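Long-range contacts in 4-alpha-glucanotransferase (Streptococcus agalactiae, PDB 6M6T), which belongs to the amylomaltase family of TIM-barrel enzymes and holds glycan ligands in two pockets of its single chain: residues A66-I72 against T191-Y196; A165-R169 against V228-P232; I366-Y372 against N398-W404. All blocks are in the same frame, centred on the assembly; numbering follows the deposited sequence.

Contact 1. Residues A66-I72 against T191-Y196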
loop_
_atom_site.group_PDB
_atom_site.type_symbol
_atom_site.label_atom_id
_atom_site.label_comp_id
_atom_site.label_asym_id
_atom_site.label_seq_id
_atom_site.Cartn_x
_atom_site.Cartn_y
_atom_site.Cartn_z
ATOM N N ALA A 66 9.829 -5.910 3.121
ATOM C CA ALA A 66 9.782 -7.217 2.482
ATOM C C ALA A 66 8.672 -7.246 1.447
ATOM O O ALA A 66 7.658 -6.543 1.575
ATOM C CB ALA A 66 9.569 -8.332 3.504
ATOM N N GLY A 67 8.875 -8.058 0.413
ATOM C CA GLY A 67 7.886 -8.177 -0.644
ATOM C C GLY A 67 6.802 -9.176 -0.297
ATOM O O GLY A 67 7.089 -10.289 0.151
ATOM N N ASN A 68 5.549 -8.781 -0.502
ATOM C CA ASN A 68 4.447 -9.729 -0.373
ATOM C C ASN A 68 4.629 -10.864 -1.367
ATOM O O ASN A 68 4.541 -10.663 -2.582
ATOM C CB ASN A 68 3.095 -9.053 -0.603
ATOM C CG ASN A 68 1.963 -10.049 -0.791
ATOM O OD1 ASN A 68 2.028 -11.183 -0.319
ATOM N ND2 ASN A 68 0.917 -9.622 -1.484
ATOM N N THR A 69 4.852 -12.070 -0.869
ATOM C CA THR A 69 5.217 -13.130 -1.792
ATOM C C THR A 69 4.056 -13.604 -2.652
ATOM O O THR A 69 4.296 -14.299 -3.644
ATOM C CB THR A 69 5.787 -14.304 -1.024
ATOM O OG1 THR A 69 6.646 -15.024 -1.896
ATOM C CG2 THR A 69 4.650 -15.219 -0.520
ATOM N N HIS A 70 2.816 -13.249 -2.313
ATOM C CA HIS A 70 1.689 -13.672 -3.135
ATOM C C HIS A 70 1.751 -13.096 -4.542
ATOM O O HIS A 70 1.095 -13.614 -5.446
ATOM C CB HIS A 70 0.373 -13.269 -2.474
ATOM C CG HIS A 70 0.080 -14.024 -1.220
ATOM N ND1 HIS A 70 -1.027 -13.768 -0.440
ATOM C CD2 HIS A 70 0.746 -15.037 -0.615
ATOM C CE1 HIS A 70 -1.029 -14.589 0.597
ATOM N NE2 HIS A 70 0.038 -15.366 0.516
ATOM N N LEU A 71 2.518 -12.037 -4.748
ATOM C CA LEU A 71 2.541 -11.353 -6.026
ATOM C C LEU A 71 3.584 -11.920 -6.972
ATOM O O LEU A 71 3.661 -11.465 -8.117
ATOM C CB LEU A 71 2.781 -9.850 -5.820
ATOM C CG LEU A 71 1.862 -9.184 -4.802
ATOM C CD1 LEU A 71 1.947 -7.666 -4.896
ATOM C CD2 LEU A 71 0.443 -9.658 -5.007
ATOM N N ILE A 72 4.375 -12.902 -6.538
ATOM C CA ILE A 72 5.322 -13.546 -7.443
ATOM C C ILE A 72 4.564 -14.329 -8.512
ATOM O O ILE A 72 3.545 -14.987 -8.235
ATOM C CB ILE A 72 6.290 -14.440 -6.655
ATOM C CG1 ILE A 72 7.478 -13.596 -6.199
ATOM C CG2 ILE A 72 6.760 -15.619 -7.494
ATOM C CD1 ILE A 72 8.407 -14.338 -5.311
ATOM N N THR A 191 12.773 -16.323 -1.903
ATOM C CA THR A 191 11.520 -15.720 -2.342
ATOM C C THR A 191 11.626 -14.198 -2.368
ATOM O O THR A 191 11.071 -13.558 -3.269
ATOM C CB THR A 191 10.342 -16.179 -1.476
ATOM O OG1 THR A 191 10.611 -15.927 -0.087
ATOM C CG2 THR A 191 10.082 -17.661 -1.694
ATOM N N GLN A 192 12.366 -13.594 -1.430
ATOM C CA GLN A 192 12.570 -12.145 -1.518
ATOM C C GLN A 192 13.374 -11.782 -2.766
ATOM O O GLN A 192 13.099 -10.758 -3.417
ATOM C CB GLN A 192 13.246 -11.612 -0.249
ATOM C CG GLN A 192 12.309 -11.450 0.976
ATOM C CD GLN A 192 10.989 -10.731 0.663
ATOM O OE1 GLN A 192 10.967 -9.544 0.319
ATOM N NE2 GLN A 192 9.883 -11.453 0.806
ATOM N N TYR A 193 14.347 -12.628 -3.129
ATOM C CA TYR A 193 15.114 -12.394 -4.353
ATOM C C TYR A 193 14.209 -12.434 -5.580
ATOM O O TYR A 193 14.333 -11.596 -6.488
ATOM C CB TYR A 193 16.236 -13.426 -4.478
ATOM C CG TYR A 193 16.884 -13.494 -5.855
ATOM C CD1 TYR A 193 17.864 -12.577 -6.236
ATOM C CD2 TYR A 193 16.527 -14.488 -6.773
ATOM C CE1 TYR A 193 18.459 -12.641 -7.492
ATOM C CE2 TYR A 193 17.119 -14.553 -8.030
ATOM C CZ TYR A 193 18.081 -13.628 -8.383
ATOM O OH TYR A 193 18.669 -13.691 -9.626
ATOM N N PHE A 194 13.287 -13.401 -5.614
ATOM C CA PHE A 194 12.320 -13.492 -6.705
ATOM C C PHE A 194 11.490 -12.228 -6.800
ATOM O O PHE A 194 11.353 -11.631 -7.877
ATOM C CB PHE A 194 11.393 -14.678 -6.486
ATOM C CG PHE A 194 12.027 -15.980 -6.735
ATOM C CD1 PHE A 194 13.006 -16.103 -7.710
ATOM C CD2 PHE A 194 11.644 -17.089 -6.016
ATOM C CE1 PHE A 194 13.601 -17.309 -7.954
ATOM C CE2 PHE A 194 12.234 -18.290 -6.250
ATOM C CZ PHE A 194 13.216 -18.409 -7.223
ATOM N N PHE A 195 10.871 -11.851 -5.681
ATOM C CA PHE A 195 10.105 -10.620 -5.610
ATOM C C PHE A 195 10.857 -9.477 -6.255
ATOM O O PHE A 195 10.359 -8.839 -7.183
ATOM C CB PHE A 195 9.787 -10.265 -4.159
ATOM C CG PHE A 195 8.716 -9.237 -4.031
ATOM C CD1 PHE A 195 9.025 -7.882 -4.079
ATOM C CD2 PHE A 195 7.384 -9.620 -3.894
ATOM C CE1 PHE A 195 8.024 -6.926 -3.977
ATOM C CE2 PHE A 195 6.374 -8.674 -3.785
ATOM C CZ PHE A 195 6.688 -7.322 -3.821
ATOM N N TYR A 196 12.051 -9.188 -5.748
ATOM C CA TYR A 196 12.720 -7.976 -6.197
ATOM C C TYR A 196 13.127 -8.071 -7.664
ATOM O O TYR A 196 12.974 -7.094 -8.405
ATOM C CB TYR A 196 13.910 -7.666 -5.295
ATOM C CG TYR A 196 13.474 -6.860 -4.106
ATOM C CD1 TYR A 196 12.606 -7.410 -3.164
ATOM C CD2 TYR A 196 13.893 -5.538 -3.933
ATOM C CE1 TYR A 196 12.180 -6.683 -2.063
ATOM C CE2 TYR A 196 13.468 -4.793 -2.833
ATOM C CZ TYR A 196 12.607 -5.378 -1.908
ATOM O OH TYR A 196 12.167 -4.670 -0.821
#
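Q192 lays its side-chain amide beside the backbone of G67 and pairs with it twice. G67 N donates to Q192 OE1 at 2.6 Å, and Q192 NE2 donates back to G67 O at 3.1 Å. Both bonds are nearly straight and lie in the respective carbonyl planes, each on a lone pair, so the two together fix the rotation of the amide. A bend at chi2 (-48°) folds the glutamine chain round to present the amide this way. Next to it, G67 CA sits over the centre of the F195 ring, 3.3 Å from the centroid and almost on the ring normal: a CH-pi contact that sets this backbone carbon on the aromatic face. The edge of the same ring faces N68 O, with F195 CE2 the nearest ring atom. Further along, I72 CD1 packs against F194 CB and the T191 carbonyl.

The second shell holds these pieces in place. N68 OD1 accepts from H70 N, an Asx turn that leads into the short 3-10 segment 69-71, while Y196 OH bonds V65 O, in the same loop just before A66. F25 meets the F195 ring edge-to-face. L77 of helix 74-78 touches both I72 and F194, and F143 of helix 140-152 lies against A66 and Q192.

The buried contact thus seats the loop that follows barrel strand 43-45 on helix 182-208, which leads into 212-217, the strand next to 43-45 in the parallel sheet of this TIM-barrel-clan fold.

Contact 2. Residues A165-R169 against V228-P232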
loop_
_atom_site.group_PDB
_atom_site.type_symbol
_atom_site.label_atom_id
_atom_site.label_comp_id
_atom_site.label_asym_id
_atom_site.label_seq_id
_atom_site.Cartn_x
_atom_site.Cartn_y
_atom_site.Cartn_z
ATOM N N ALA A 165 13.759 -16.739 25.312
ATOM C CA ALA A 165 15.120 -16.434 24.877
ATOM C C ALA A 165 15.129 -15.927 23.441
ATOM O O ALA A 165 15.789 -14.929 23.124
ATOM C CB ALA A 165 16.006 -17.674 25.009
ATOM N N ILE A 166 14.400 -16.612 22.554
ATOM C CA ILE A 166 14.389 -16.201 21.156
ATOM C C ILE A 166 13.581 -14.923 20.981
ATOM O O ILE A 166 13.867 -14.121 20.089
ATOM C CB ILE A 166 13.880 -17.339 20.241
ATOM C CG1 ILE A 166 14.442 -17.175 18.833
ATOM C CG2 ILE A 166 12.365 -17.375 20.165
ATOM C CD1 ILE A 166 15.940 -17.108 18.772
ATOM N N ILE A 167 12.594 -14.684 21.846
ATOM C CA ILE A 167 11.789 -13.478 21.706
ATOM C C ILE A 167 12.642 -12.226 21.894
ATOM O O ILE A 167 12.419 -11.203 21.234
ATOM C CB ILE A 167 10.598 -13.538 22.681
ATOM C CG1 ILE A 167 9.411 -14.221 21.996
ATOM C CG2 ILE A 167 10.240 -12.155 23.193
ATOM C CD1 ILE A 167 8.278 -14.575 22.921
ATOM N N ARG A 168 13.653 -12.287 22.750
ATOM C CA ARG A 168 14.548 -11.156 22.946
ATOM C C ARG A 168 15.964 -11.458 22.461
ATOM O O ARG A 168 16.933 -10.910 22.992
ATOM C CB ARG A 168 14.557 -10.722 24.410
ATOM C CG ARG A 168 14.454 -11.876 25.373
ATOM C CD ARG A 168 14.396 -11.403 26.800
ATOM N NE ARG A 168 14.369 -12.535 27.715
ATOM C CZ ARG A 168 13.265 -13.206 28.015
ATOM N NH1 ARG A 168 12.109 -12.852 27.457
ATOM N NH2 ARG A 168 13.317 -14.231 28.861
ATOM N N ARG A 169 16.088 -12.334 21.462
ATOM C CA ARG A 169 17.315 -12.536 20.682
ATOM C C ARG A 169 18.568 -12.661 21.556
ATOM O O ARG A 169 19.512 -11.878 21.447
ATOM C CB ARG A 169 17.503 -11.409 19.660
ATOM C CG ARG A 169 16.275 -10.590 19.348
ATOM C CD ARG A 169 16.606 -9.554 18.304
ATOM N NE ARG A 169 16.668 -10.176 16.987
ATOM C CZ ARG A 169 17.790 -10.449 16.325
ATOM N NH1 ARG A 169 18.969 -10.133 16.857
ATOM N NH2 ARG A 169 17.730 -11.033 15.126
ATOM N N VAL A 228 10.001 -4.806 15.413
ATOM C CA VAL A 228 9.727 -4.951 16.840
ATOM C C VAL A 228 10.653 -5.977 17.464
ATOM O O VAL A 228 10.968 -5.902 18.658
ATOM C CB VAL A 228 8.246 -5.328 17.029
ATOM C CG1 VAL A 228 7.951 -5.669 18.479
ATOM C CG2 VAL A 228 7.353 -4.191 16.545
ATOM N N TRP A 229 11.111 -6.945 16.664
ATOM C CA TRP A 229 12.034 -7.972 17.123
ATOM C C TRP A 229 13.480 -7.465 17.209
ATOM O O TRP A 229 14.088 -7.475 18.287
ATOM C CB TRP A 229 11.936 -9.175 16.192
ATOM C CG TRP A 229 12.526 -10.401 16.751
ATOM C CD1 TRP A 229 12.393 -10.865 18.025
ATOM C CD2 TRP A 229 13.359 -11.337 16.063
ATOM N NE1 TRP A 229 13.096 -12.025 18.175
ATOM C CE2 TRP A 229 13.698 -12.342 16.985
ATOM C CE3 TRP A 229 13.862 -11.417 14.761
ATOM C CZ2 TRP A 229 14.507 -13.426 16.642
ATOM C CZ3 TRP A 229 14.675 -12.485 14.428
ATOM C CH2 TRP A 229 14.985 -13.477 15.365
ATOM N N THR A 230 14.054 -7.022 16.079
ATOM C CA THR A 230 15.469 -6.657 16.046
ATOM C C THR A 230 15.748 -5.246 16.548
ATOM O O THR A 230 16.896 -4.944 16.906
ATOM C CB THR A 230 16.021 -6.758 14.629
ATOM O OG1 THR A 230 15.553 -5.640 13.873
ATOM C CG2 THR A 230 15.566 -8.029 13.954
ATOM N N MET A 231 14.750 -4.367 16.555
ATOM C CA MET A 231 14.953 -2.961 16.907
ATOM C C MET A 231 13.826 -2.486 17.821
ATOM O O MET A 231 13.085 -1.556 17.486
ATOM C CB MET A 231 15.026 -2.106 15.645
ATOM C CG MET A 231 16.236 -2.338 14.751
ATOM S SD MET A 231 16.128 -1.284 13.275
ATOM C CE MET A 231 14.945 -2.197 12.279
ATOM N N PRO A 232 13.684 -3.094 19.006
ATOM C CA PRO A 232 12.548 -2.737 19.879
ATOM C C PRO A 232 12.596 -1.315 20.402
ATOM O O PRO A 232 11.553 -0.789 20.820
ATOM C CB PRO A 232 12.665 -3.745 21.029
ATOM C CG PRO A 232 14.132 -4.059 21.086
ATOM C CD PRO A 232 14.603 -4.045 19.657
#
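I166 O takes two donors: W229 NE1 reaches it across the contact at 2.9 Å, and R169 N, three residues on, comes at 3.2 Å. The indole bond lies in the plane of the I166 carbonyl and in the plane of the W229 ring, so the N-H edge of the indole turns to the end of helix 164-167, the bond somewhat bent. I167 O lies at that edge too, 3.2 Å from W229 CD1. I166 CG1 also packs against W229 CZ2.

The helix end itself is a Schellman motif. R169, with positive phi, is the C-prime residue; E170 N bonds A165 O while R169 N bonds I166 O, and the turn sends the R169 side chain toward helix 226-230. There the arginine runs over one face of the indole. R169 CG makes a CH-pi contact above the five-membered ring of W229, 4.0 Å from its centroid. R169 CZ makes a cation-pi contact over the six-membered ring. A bend at chi3 (77°) stands the guanidinium up against the indole, the planes 72° apart, so that R169 NH2 is 3.5 Å from W229 CZ3. One face of the guanidinium meets T230 CB. With chi1 near -164°, the W229 side chain swings out from helix 226-230 to bring NE1 to I166 O.

K241 NZ bonds both I167 O and W229 O, adding a polar link between the two helix ends. W161 meets the indole edge-to-face, and F146 and I149 of helix 140-152 also pack on it, while L174 of helix 171-180 touches R169.

Contact 3. Residues I366-Y372 against N398-W404. With AC1 (4,6-dideoxy-4-{[(1S,4R,5S,6S)-4,5,6-trihydroxy-3-(hydroxymethyl)cyclohex-2-en-1-yl]amino}-alpha-D-glucopyranose), chain J.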
loop_
_atom_site.group_PDB
_atom_site.type_symbol
_atom_site.label_atom_id
_atom_site.label_comp_id
_atom_site.label_asym_id
_atom_site.label_seq_id
_atom_site.Cartn_x
_atom_site.Cartn_y
_atom_site.Cartn_z
ATOM N N ILE A 366 -9.884 14.657 -1.779
ATOM C CA ILE A 366 -10.756 13.521 -2.036
ATOM C C ILE A 366 -12.139 14.087 -2.313
ATOM O O ILE A 366 -12.872 14.447 -1.388
ATOM C CB ILE A 366 -10.762 12.519 -0.874
ATOM C CG1 ILE A 366 -9.380 11.873 -0.734
ATOM C CG2 ILE A 366 -11.845 11.438 -1.070
ATOM C CD1 ILE A 366 -9.404 10.471 -0.115
ATOM N N MET A 367 -12.508 14.150 -3.590
ATOM C CA MET A 367 -13.730 14.851 -3.965
ATOM C C MET A 367 -14.972 14.271 -3.316
ATOM O O MET A 367 -16.013 14.939 -3.301
ATOM C CB MET A 367 -13.928 14.806 -5.466
ATOM C CG MET A 367 -14.645 16.010 -6.070
ATOM S SD MET A 367 -14.560 15.830 -7.868
ATOM C CE MET A 367 -13.384 14.491 -7.975
ATOM N N GLU A 368 -14.908 13.038 -2.812
ATOM C CA GLU A 368 -16.106 12.430 -2.255
ATOM C C GLU A 368 -16.478 13.023 -0.914
ATOM O O GLU A 368 -17.650 12.970 -0.543
ATOM C CB GLU A 368 -15.934 10.917 -2.140
ATOM C CG GLU A 368 -16.495 10.196 -3.338
ATOM C CD GLU A 368 -16.111 8.739 -3.389
ATOM O OE1 GLU A 368 -16.257 8.051 -2.356
ATOM O OE2 GLU A 368 -15.663 8.279 -4.464
ATOM N N PHE A 369 -15.518 13.599 -0.201
ATOM C CA PHE A 369 -15.769 14.297 1.051
ATOM C C PHE A 369 -16.317 15.707 0.854
ATOM O O PHE A 369 -16.589 16.394 1.847
ATOM C CB PHE A 369 -14.475 14.406 1.862
ATOM C CG PHE A 369 -13.865 13.089 2.247
ATOM C CD1 PHE A 369 -14.653 12.042 2.694
ATOM C CD2 PHE A 369 -12.485 12.918 2.202
ATOM C CE1 PHE A 369 -14.078 10.848 3.072
ATOM C CE2 PHE A 369 -11.915 11.727 2.571
ATOM C CZ PHE A 369 -12.714 10.689 3.009
ATOM N N GLY A 370 -16.460 16.163 -0.386
ATOM C CA GLY A 370 -16.658 17.572 -0.655
ATOM C C GLY A 370 -18.011 17.957 -1.208
ATOM O O GLY A 370 -18.167 19.057 -1.737
ATOM N N PHE A 371 -19.002 17.074 -1.100
ATOM C CA PHE A 371 -20.365 17.396 -1.503
ATOM C C PHE A 371 -21.357 17.092 -0.391
ATOM O O PHE A 371 -22.568 17.182 -0.620
ATOM C CB PHE A 371 -20.768 16.635 -2.782
ATOM C CG PHE A 371 -20.018 17.075 -4.020
ATOM C CD1 PHE A 371 -20.291 18.292 -4.624
ATOM C CD2 PHE A 371 -19.029 16.281 -4.565
ATOM C CE1 PHE A 371 -19.600 18.701 -5.736
ATOM C CE2 PHE A 371 -18.339 16.691 -5.682
ATOM C CZ PHE A 371 -18.629 17.899 -6.265
ATOM N N TYR A 372 -20.880 16.708 0.798
ATOM C CA TYR A 372 -21.768 16.526 1.939
ATOM C C TYR A 372 -22.311 17.842 2.469
ATOM O O TYR A 372 -23.292 17.839 3.216
ATOM C CB TYR A 372 -21.052 15.796 3.080
ATOM C CG TYR A 372 -20.669 14.386 2.733
ATOM C CD1 TYR A 372 -21.632 13.464 2.365
ATOM C CD2 TYR A 372 -19.340 13.976 2.774
ATOM C CE1 TYR A 372 -21.282 12.175 2.037
ATOM C CE2 TYR A 372 -18.977 12.699 2.439
ATOM C CZ TYR A 372 -19.950 11.798 2.073
ATOM O OH TYR A 372 -19.596 10.506 1.745
ATOM N N ASN A 398 -12.278 4.788 0.504
ATOM C CA ASN A 398 -13.576 5.391 0.273
ATOM C C ASN A 398 -14.427 4.463 -0.568
ATOM O O ASN A 398 -13.938 3.522 -1.186
ATOM C CB ASN A 398 -13.422 6.734 -0.448
ATOM C CG ASN A 398 -12.766 7.783 0.412
ATOM O OD1 ASN A 398 -11.596 8.131 0.218
ATOM N ND2 ASN A 398 -13.520 8.302 1.364
ATOM N N GLU A 399 -15.711 4.771 -0.622
ATOM C CA GLU A 399 -16.602 4.022 -1.485
ATOM C C GLU A 399 -16.205 4.207 -2.946
ATOM O O GLU A 399 -15.522 5.160 -3.308
ATOM C CB GLU A 399 -18.033 4.485 -1.258
ATOM C CG GLU A 399 -18.369 4.611 0.205
ATOM C CD GLU A 399 -19.562 5.497 0.458
ATOM O OE1 GLU A 399 -19.359 6.729 0.646
ATOM O OE2 GLU A 399 -20.698 4.959 0.457
ATOM N N VAL A 400 -16.608 3.265 -3.795
ATOM C CA VAL A 400 -16.556 3.547 -5.219
ATOM C C VAL A 400 -17.607 4.604 -5.517
ATOM O O VAL A 400 -18.620 4.706 -4.812
ATOM C CB VAL A 400 -16.783 2.279 -6.060
ATOM C CG1 VAL A 400 -15.831 1.173 -5.623
ATOM C CG2 VAL A 400 -18.236 1.850 -5.969
ATOM N N ILE A 401 -17.362 5.409 -6.563
ATOM C CA ILE A 401 -18.241 6.541 -6.883
ATOM C C ILE A 401 -19.688 6.086 -6.999
ATOM O O ILE A 401 -20.612 6.749 -6.499
ATOM C CB ILE A 401 -17.784 7.244 -8.179
ATOM C CG1 ILE A 401 -16.442 7.942 -7.984
ATOM C CG2 ILE A 401 -18.842 8.243 -8.662
ATOM C CD1 ILE A 401 -15.786 8.290 -9.280
ATOM N N ASN A 402 -19.913 4.953 -7.671
ATOM C CA ASN A 402 -21.266 4.430 -7.760
ATOM C C ASN A 402 -21.846 4.180 -6.390
ATOM O O ASN A 402 -23.052 4.369 -6.187
ATOM C CB ASN A 402 -21.284 3.152 -8.571
ATOM C CG ASN A 402 -21.476 3.422 -10.024
ATOM O OD1 ASN A 402 -22.093 4.420 -10.396
ATOM N ND2 ASN A 402 -20.945 2.546 -10.869
ATOM N N GLY A 403 -21.003 3.769 -5.440
ATOM C CA GLY A 403 -21.475 3.565 -4.080
ATOM C C GLY A 403 -21.687 4.869 -3.329
ATOM O O GLY A 403 -22.704 5.049 -2.655
ATOM N N TRP A 404 -20.723 5.791 -3.424
ATOM C CA TRP A 404 -20.860 7.092 -2.766
ATOM C C TRP A 404 -22.146 7.795 -3.188
ATOM O O TRP A 404 -22.835 8.396 -2.355
ATOM C CB TRP A 404 -19.632 7.951 -3.074
ATOM C CG TRP A 404 -19.847 9.424 -3.005
ATOM C CD1 TRP A 404 -19.643 10.233 -1.926
ATOM C CD2 TRP A 404 -20.263 10.283 -4.079
ATOM N NE1 TRP A 404 -19.917 11.537 -2.255
ATOM C CE2 TRP A 404 -20.301 11.595 -3.570
ATOM C CE3 TRP A 404 -20.613 10.067 -5.419
ATOM C CZ2 TRP A 404 -20.686 12.689 -4.349
ATOM C CZ3 TRP A 404 -20.993 11.160 -6.195
ATOM C CH2 TRP A 404 -21.028 12.454 -5.652
HETATM C C1 AC1 J . -12.959 11.434 7.803
HETATM O O2 AC1 J . -13.270 10.919 10.154
HETATM C C2 AC1 J . -12.761 10.401 8.913
HETATM C C4A AC1 J . -6.216 7.707 7.197
HETATM C C3 AC1 J . -11.291 10.164 9.096
HETATM O O3 AC1 J . -11.159 9.203 10.136
HETATM C C4 AC1 J . -10.681 9.634 7.798
HETATM N N4A AC1 J . -9.225 9.506 7.897
HETATM C C5 AC1 J . -10.947 10.586 6.651
HETATM O O5 AC1 J . -12.370 10.910 6.545
HETATM C C6 AC1 J . -10.396 9.939 5.363
HETATM C C1B AC1 J . -8.737 8.266 8.516
HETATM C C2B AC1 J . -7.396 8.598 9.091
HETATM O O2B AC1 J . -7.569 9.761 9.901
HETATM C C3B AC1 J . -6.465 8.950 7.960
HETATM O O3B AC1 J . -5.205 9.365 8.467
HETATM O O4 AC1 J . -5.402 8.025 6.048
HETATM C C5B AC1 J . -7.422 7.079 6.845
HETATM C C7B AC1 J . -8.622 7.303 7.523
HETATM C C6B AC1 J . -7.386 6.059 5.727
HETATM O O6B AC1 J . -6.342 6.465 4.839
#
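E368 and W404 carry this contact, the glutamate chain running across one face of the indole. E368 CG sits over the face of the five-membered ring of W404, 3.5 Å from its centroid, a CH-pi contact. The indole reaches the 3-10 turn 367-369 because its CG is swung anti to the backbone N (chi1 155°), and W404 NE1 makes a weak, bent bond to E368 O at 3.2 Å. From there the E368 chain extends past the indole. E368 OE2 comes to 3.6 Å from I401 CG1. The carboxylate also lies near E399 O, another acceptor, and near the E399 carboxylate, which may favour a raised pKa for E368; E399 OE2 in turn accepts from N407.

Two more aromatic residues touch the indole. Y372 offers its face to the edge of W404 in an offset edge-to-face pair, centroids 5.9 Å apart and planes at 67°, and F371 CD2 lies 4.0 Å from W404 CZ2. At the pocket side, the amide of N398 stands at 68° to the F369 ring, ND2 nearest to CE1 and CZ, while N398 OD1 lies against I366 CD1 and takes a weak bond from T395 N. F369, a residue of the glycan pocket, brings CZ to 3.4 Å from C6 of the bound AC1.

Y372 also meets F254, of the same pocket, edge-to-face. Behind the contact, M367 is backbone-bonded to Y392 of strand 389-392, D450 of helix 448-451 takes the I401 N-H, and T429 and V432 of helix 428-438 pack on I401.

Overall arrangement
Contacts 1 and 2 interleave along the chain, 66-72 and 165-169 coming before 191-196 and 228-232; contact 3 opens only after both have closed. The centres of contacts 1 and 2 are about 24 Å apart, and helix 140-152 touches both, so one helix spans the region between them. Contact 3 lies on the opposite side of the chain's centre, its centre about 34 Å from that of contact 1 and about 43 Å from that of contact 2. The parallel sheet connects the two sides: segment 66-72 of contact 1 follows strand 43-45, while segment 366-372 begins at the end of barrel strand 363-366. Of the three, contact 3 includes a residue of a glycan pocket.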